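Local coordinates for protein AxyAgu115A (Amphibacillus xylanus NBRC 15112, PDB 6NPS) that probably cleaves alpha-linked glucuronic acid side groups from arabinoglucuronoxylan, as an alpha-glucuronidase of glycoside hydrolase family 115, at residues A[176-181]-A[216-221]; A[183-188]-A[632-637]. The protein carries 3 engineered substitutions. All coordinates share one frame; numbering follows the deposited sequence.

Contact 1: residues A[176-181]-A[216-221]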
loop_
_atom_site.group_PDB
_atom_site.type_symbol
_atom_site.label_atom_id
_atom_site.label_comp_id
_atom_site.label_asym_id
_atom_site.label_seq_id
_atom_site.Cartn_x
_atom_site.Cartn_y
_atom_site.Cartn_z
ATOM N N ASN A 176 17.025 32.367 -10.727
ATOM C CA ASN A 176 17.262 31.695 -9.455
ATOM C C ASN A 176 17.233 30.185 -9.665
ATOM O O ASN A 176 17.021 29.698 -10.775
ATOM C CB ASN A 176 16.227 32.116 -8.403
ATOM C CG ASN A 176 16.561 31.608 -6.976
ATOM O OD1 ASN A 176 15.664 31.238 -6.210
ATOM N ND2 ASN A 176 17.854 31.597 -6.626
ATOM N N ASP A 177 17.460 29.435 -8.587
ATOM C CA ASP A 177 17.388 27.978 -8.636
ATOM C C ASP A 177 18.163 27.453 -9.846
ATOM O O ASP A 177 17.692 26.596 -10.598
ATOM C CB ASP A 177 15.920 27.523 -8.662
ATOM C CG ASP A 177 15.010 28.395 -7.786
ATOM O OD1 ASP A 177 15.261 28.471 -6.564
ATOM O OD2 ASP A 177 14.046 29.004 -8.301
ATOM N N GLU A 178 19.353 28.021 -10.059
ATOM C CA GLU A 178 19.966 27.953 -11.377
ATOM C C GLU A 178 20.886 26.750 -11.554
ATOM O O GLU A 178 21.474 26.593 -12.629
ATOM C CB GLU A 178 20.698 29.273 -11.699
ATOM C CG GLU A 178 21.979 29.560 -10.881
ATOM C CD GLU A 178 21.696 30.475 -9.694
ATOM O OE1 GLU A 178 20.507 30.602 -9.291
ATOM O OE2 GLU A 178 22.647 31.042 -9.146
ATOM N N TRP A 179 20.989 25.872 -10.549
ATOM C CA TRP A 179 21.744 24.652 -10.725
ATOM C C TRP A 179 20.798 23.467 -10.615
ATOM O O TRP A 179 19.896 23.485 -9.772
ATOM C CB TRP A 179 22.869 24.518 -9.683
ATOM C CG TRP A 179 24.054 25.410 -9.998
ATOM C CD1 TRP A 179 24.310 26.648 -9.469
ATOM C CD2 TRP A 179 25.117 25.150 -10.941
ATOM N NE1 TRP A 179 25.468 27.170 -10.016
ATOM C CE2 TRP A 179 25.981 26.276 -10.921
ATOM C CE3 TRP A 179 25.423 24.081 -11.796
ATOM C CZ2 TRP A 179 27.129 26.357 -11.721
ATOM C CZ3 TRP A 179 26.562 24.166 -12.591
ATOM C CH2 TRP A 179 27.401 25.296 -12.544
ATOM N N PRO A 180 20.970 22.421 -11.447
ATOM C CA PRO A 180 22.083 22.250 -12.393
ATOM C C PRO A 180 21.863 22.874 -13.790
ATOM O O PRO A 180 22.824 23.038 -14.548
ATOM C CB PRO A 180 22.183 20.726 -12.505
ATOM C CG PRO A 180 20.735 20.280 -12.397
ATOM C CD PRO A 180 20.051 21.262 -11.468
ATOM N N ALA A 181 20.619 23.214 -14.121
ATOM C CA ALA A 181 20.279 23.644 -15.475
ATOM C C ALA A 181 21.086 24.855 -15.970
ATOM O O ALA A 181 21.972 24.702 -16.821
ATOM C CB ALA A 181 18.781 23.949 -15.559
ATOM N N ALA A 216 21.774 35.794 -11.205
ATOM C CA ALA A 216 22.097 34.523 -10.573
ATOM C C ALA A 216 23.089 34.745 -9.435
ATOM O O ALA A 216 23.978 35.610 -9.515
ATOM C CB ALA A 216 22.671 33.552 -11.605
ATOM N N MET A 217 22.900 33.990 -8.354
ATOM C CA MET A 217 23.606 34.243 -7.115
ATOM C C MET A 217 23.975 32.987 -6.347
ATOM O O MET A 217 24.575 33.113 -5.276
ATOM C CB MET A 217 22.772 35.149 -6.190
ATOM C CG MET A 217 21.345 34.641 -6.056
ATOM S SD MET A 217 20.891 33.675 -4.589
ATOM C CE MET A 217 20.107 34.966 -3.628
ATOM N N TRP A 218 23.659 31.787 -6.839
ATOM C CA TRP A 218 23.950 30.608 -6.022
ATOM C C TRP A 218 25.433 30.255 -6.035
ATOM O O TRP A 218 26.047 30.105 -4.969
ATOM C CB TRP A 218 23.103 29.407 -6.453
ATOM C CG TRP A 218 21.811 29.389 -5.702
ATOM C CD1 TRP A 218 21.339 30.370 -4.876
ATOM C CD2 TRP A 218 20.821 28.352 -5.695
ATOM N NE1 TRP A 218 20.116 30.021 -4.366
ATOM C CE2 TRP A 218 19.773 28.785 -4.847
ATOM C CE3 TRP A 218 20.713 27.101 -6.321
ATOM C CZ2 TRP A 218 18.636 28.009 -4.610
ATOM C CZ3 TRP A 218 19.583 26.338 -6.086
ATOM C CH2 TRP A 218 18.560 26.796 -5.239
ATOM N N SER A 219 26.017 30.058 -7.219
ATOM C CA SER A 219 27.456 29.815 -7.358
ATOM C C SER A 219 28.061 30.820 -8.336
ATOM O O SER A 219 28.859 30.484 -9.229
ATOM C CB SER A 219 27.743 28.387 -7.807
ATOM O OG SER A 219 27.720 28.309 -9.221
ATOM N N ALA A 220 27.633 32.066 -8.196
ATOM C CA ALA A 220 28.014 33.138 -9.093
ATOM C C ALA A 220 28.095 34.411 -8.273
ATOM O O ALA A 220 27.408 34.551 -7.255
ATOM C CB ALA A 220 26.998 33.312 -10.232
ATOM N N ARG A 221 28.920 35.346 -8.734
ATOM C CA ARG A 221 29.020 36.672 -8.128
ATOM C C ARG A 221 28.922 37.663 -9.278
ATOM O O ARG A 221 29.899 37.851 -10.017
ATOM C CB ARG A 221 30.338 36.843 -7.368
ATOM C CG ARG A 221 30.386 36.051 -6.085
ATOM C CD ARG A 221 31.779 36.117 -5.464
ATOM N NE ARG A 221 32.788 35.462 -6.293
ATOM C CZ ARG A 221 34.095 35.732 -6.256
ATOM N NH1 ARG A 221 34.572 36.638 -5.411
ATOM N NH2 ARG A 221 34.933 35.091 -7.056
#
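Glu178 holds CG in the crowded position between its backbone N and carbonyl carbon (chi1 70°), and a bend at the next bond (chi2 -97°) swings the carboxylate across to the 216-221 loop. There Glu178 OE2 accepts a short, nearly straight bond from Trp218 N (2.6 Å, 162°) on its syn lone pair. A weak, bent one reaches Glu178 OE2 from Met217 N (3.1 Å). An acid suits this place because one oxygen can grip two successive amides of a loop without regular structure, and their N-H dipoles would probably favour the charged form. Trp218 CB lies 3.2 Å from Glu178 OE2, so the bonded peptide and the root of the indole are fixed together. The ring then lies over the other loop: Asp177 CA makes a CH-pi contact 3.9 Å from the centroid of the Trp218 six-membered ring, and Glu178 OE1 stands above the same face. Trp179, with CG beside its own backbone N, turns an edge of its indole to Ser219, where Trp179 NE1 gives a weak, bent hydrogen bond to Ser219 OG (2.6 Å). Asp177 OD2 lies close to Asp412, a crowding of like charges that may raise the pKa of one of them. The side chain of Asn176 is about 3 Å from a bound glycerol, probably from the crystallisation liquor but consistent with a pocket here. The two loops leave neighbouring parallel strands 170-174 and 212-214 of the TIM barrel for helices 181-190 and 230-238, while His414 meets the Trp218 ring from another loop.

Contact 2: residues A[183-188]-A[632-637]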
loop_
_atom_site.group_PDB
_atom_site.type_symbol
_atom_site.label_atom_id
_atom_site.label_comp_id
_atom_site.label_asym_id
_atom_site.label_seq_id
_atom_site.Cartn_x
_atom_site.Cartn_y
_atom_site.Cartn_z
ATOM N N GLY A 183 23.438 26.641 -14.794
ATOM C CA GLY A 183 24.884 26.588 -14.640
ATOM C C GLY A 183 25.552 25.864 -15.794
ATOM O O GLY A 183 26.442 26.404 -16.456
ATOM N N ASN A 184 25.088 24.646 -16.084
ATOM C CA ASN A 184 25.607 23.887 -17.222
ATOM C C ASN A 184 25.352 24.598 -18.546
ATOM O O ASN A 184 26.170 24.523 -19.468
ATOM C CB ASN A 184 24.961 22.510 -17.255
ATOM C CG ASN A 184 25.563 21.577 -16.244
ATOM O OD1 ASN A 184 26.499 20.852 -16.554
ATOM N ND2 ASN A 184 25.029 21.585 -15.027
ATOM N N TRP A 185 24.203 25.252 -18.674
ATOM C CA TRP A 185 23.882 25.961 -19.910
ATOM C C TRP A 185 24.852 27.116 -20.129
ATOM O O TRP A 185 25.443 27.257 -21.204
ATOM C CB TRP A 185 22.440 26.477 -19.851
ATOM C CG TRP A 185 22.032 27.348 -21.000
ATOM C CD1 TRP A 185 21.699 26.938 -22.249
ATOM C CD2 TRP A 185 21.948 28.777 -21.007
ATOM N NE1 TRP A 185 21.380 28.028 -23.047
ATOM C CE2 TRP A 185 21.515 29.167 -22.303
ATOM C CE3 TRP A 185 22.157 29.767 -20.041
ATOM C CZ2 TRP A 185 21.300 30.512 -22.660
ATOM C CZ3 TRP A 185 21.958 31.118 -20.401
ATOM C CH2 TRP A 185 21.528 31.469 -21.699
ATOM N N SER A 186 25.015 27.952 -19.107
ATOM C CA SER A 186 25.961 29.068 -19.163
ATOM C C SER A 186 27.388 28.585 -19.455
ATOM O O SER A 186 28.078 29.144 -20.315
ATOM C CB SER A 186 25.908 29.834 -17.846
ATOM O OG SER A 186 26.789 29.164 -16.961
ATOM N N ALA A 187 27.851 27.552 -18.742
ATOM C CA ALA A 187 29.208 27.041 -18.963
ATOM C C ALA A 187 29.407 26.576 -20.408
ATOM O O ALA A 187 30.346 27.003 -21.088
ATOM C CB ALA A 187 29.514 25.901 -17.986
ATOM N N LYS A 188 28.523 25.704 -20.904
ATOM C CA LYS A 188 28.682 25.173 -22.258
ATOM C C LYS A 188 28.602 26.263 -23.326
ATOM O O LYS A 188 29.394 26.263 -24.275
ATOM C CB LYS A 188 27.619 24.108 -22.529
ATOM C CG LYS A 188 27.769 23.419 -23.873
ATOM C CD LYS A 188 26.415 23.327 -24.564
ATOM C CE LYS A 188 26.494 23.221 -26.092
ATOM N NZ LYS A 188 26.496 21.777 -26.552
ATOM N N TYR A 632 21.155 23.485 -24.169
ATOM C CA TYR A 632 21.819 22.412 -23.437
ATOM C C TYR A 632 21.769 22.645 -21.929
ATOM O O TYR A 632 22.121 23.718 -21.432
ATOM C CB TYR A 632 23.261 22.283 -23.898
ATOM C CG TYR A 632 24.057 21.269 -23.109
ATOM C CD1 TYR A 632 24.830 21.661 -22.019
ATOM C CD2 TYR A 632 24.034 19.914 -23.451
ATOM C CE1 TYR A 632 25.566 20.744 -21.290
ATOM C CE2 TYR A 632 24.769 18.980 -22.721
ATOM C CZ TYR A 632 25.536 19.407 -21.643
ATOM O OH TYR A 632 26.275 18.504 -20.910
ATOM N N GLY A 633 21.337 21.622 -21.196
ATOM C CA GLY A 633 21.287 21.676 -19.755
ATOM C C GLY A 633 20.021 22.268 -19.176
ATOM O O GLY A 633 19.750 22.057 -17.983
ATOM N N MET A 634 19.208 22.962 -19.989
ATOM C CA MET A 634 18.013 23.628 -19.471
ATOM C C MET A 634 16.968 22.649 -18.949
ATOM O O MET A 634 16.079 23.061 -18.200
ATOM C CB MET A 634 17.388 24.506 -20.563
ATOM C CG MET A 634 18.141 25.798 -20.802
ATOM S SD MET A 634 18.281 26.749 -19.273
ATOM C CE MET A 634 18.524 28.405 -19.991
ATOM N N GLY A 635 17.055 21.370 -19.321
ATOM C CA GLY A 635 16.093 20.375 -18.874
ATOM C C GLY A 635 16.676 19.334 -17.941
ATOM O O GLY A 635 16.088 18.261 -17.755
ATOM N N LEU A 636 17.814 19.657 -17.317
ATOM C CA LEU A 636 18.575 18.711 -16.505
ATOM C C LEU A 636 17.991 18.403 -15.120
ATOM O O LEU A 636 18.370 17.379 -14.532
ATOM C CB LEU A 636 19.994 19.242 -16.297
ATOM C CG LEU A 636 21.057 18.729 -17.259
ATOM C CD1 LEU A 636 22.462 19.243 -16.859
ATOM C CD2 LEU A 636 20.981 17.217 -17.314
ATOM N N SER A 637 17.125 19.255 -14.565
ATOM C CA SER A 637 16.657 19.058 -13.197
ATOM C C SER A 637 15.903 17.740 -13.069
ATOM O O SER A 637 15.030 17.443 -13.892
ATOM C CB SER A 637 15.718 20.201 -12.779
ATOM O OG SER A 637 16.120 21.423 -13.346
#
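The methyl end of Met634 sits over the centre of the Trp185 indole, its CE 3.8 Å from the centroid of the five-membered ring in a CH-pi contact, and SD lies over the same face, 4.5 Å from that centroid, making this a Met-aromatic contact. Trp185 places CG anti to its backbone N (chi1 174°), and a bend in the methionine chain folds CE onto the ring. At the indole's edge lies Tyr632 O, 3.2 Å from Trp185 CB, and the same carbonyl takes a CA-H...O contact from Trp185. Lys188, one helical turn on from Asn184, crosses Tyr632 at about a right angle, its CD 3.4 Å from Tyr632 CB, so the lysine's aliphatic part does the touching. Leu636 CD1 meets the amide end of Asn184, 3.9 Å from Asn184 ND2. Gly633 starts a type I turn with a positive phi (87°) that suits glycine, and its backbone lies close against Asn184 and Trp185. An alanine in place of Trp185 would remove the indole and would probably loosen Met634, besides losing the NE1 bond to Lys630 O. With no conventional hydrogen bond linking the two segments, the contact relies on dispersion and shape, which the polarisable sulfur and the broad indole supply, while Asn184 ND2 and Trp185 NE1 find their hydrogen-bond partners, Pro180 O and Lys630 O, outside the two segments.

How the contacts relate
From the N terminus, the chain leaves strand 170-174 through 176-181 and enters helix 181-190, which carries 183-188. Contact 1 closes a loop of 34 residues when the chain reaches 216-221 after the next barrel strand. Contact 2 closes a far longer one, 443 residues, when it comes to 632-637 after helix 601-629. Their segments alternate, so the two loops cross. Contact 1 joins neighbouring loops of the barrel; contact 2 ties helix 181-190 to the region following helix 601-629. They meet at the start of helix 181-190: Glu178 O probably accepts a hydrogen bond from Gly183 N (2.9 Å), and Ala181 CB packs against Gly633 O at 3.2 Å.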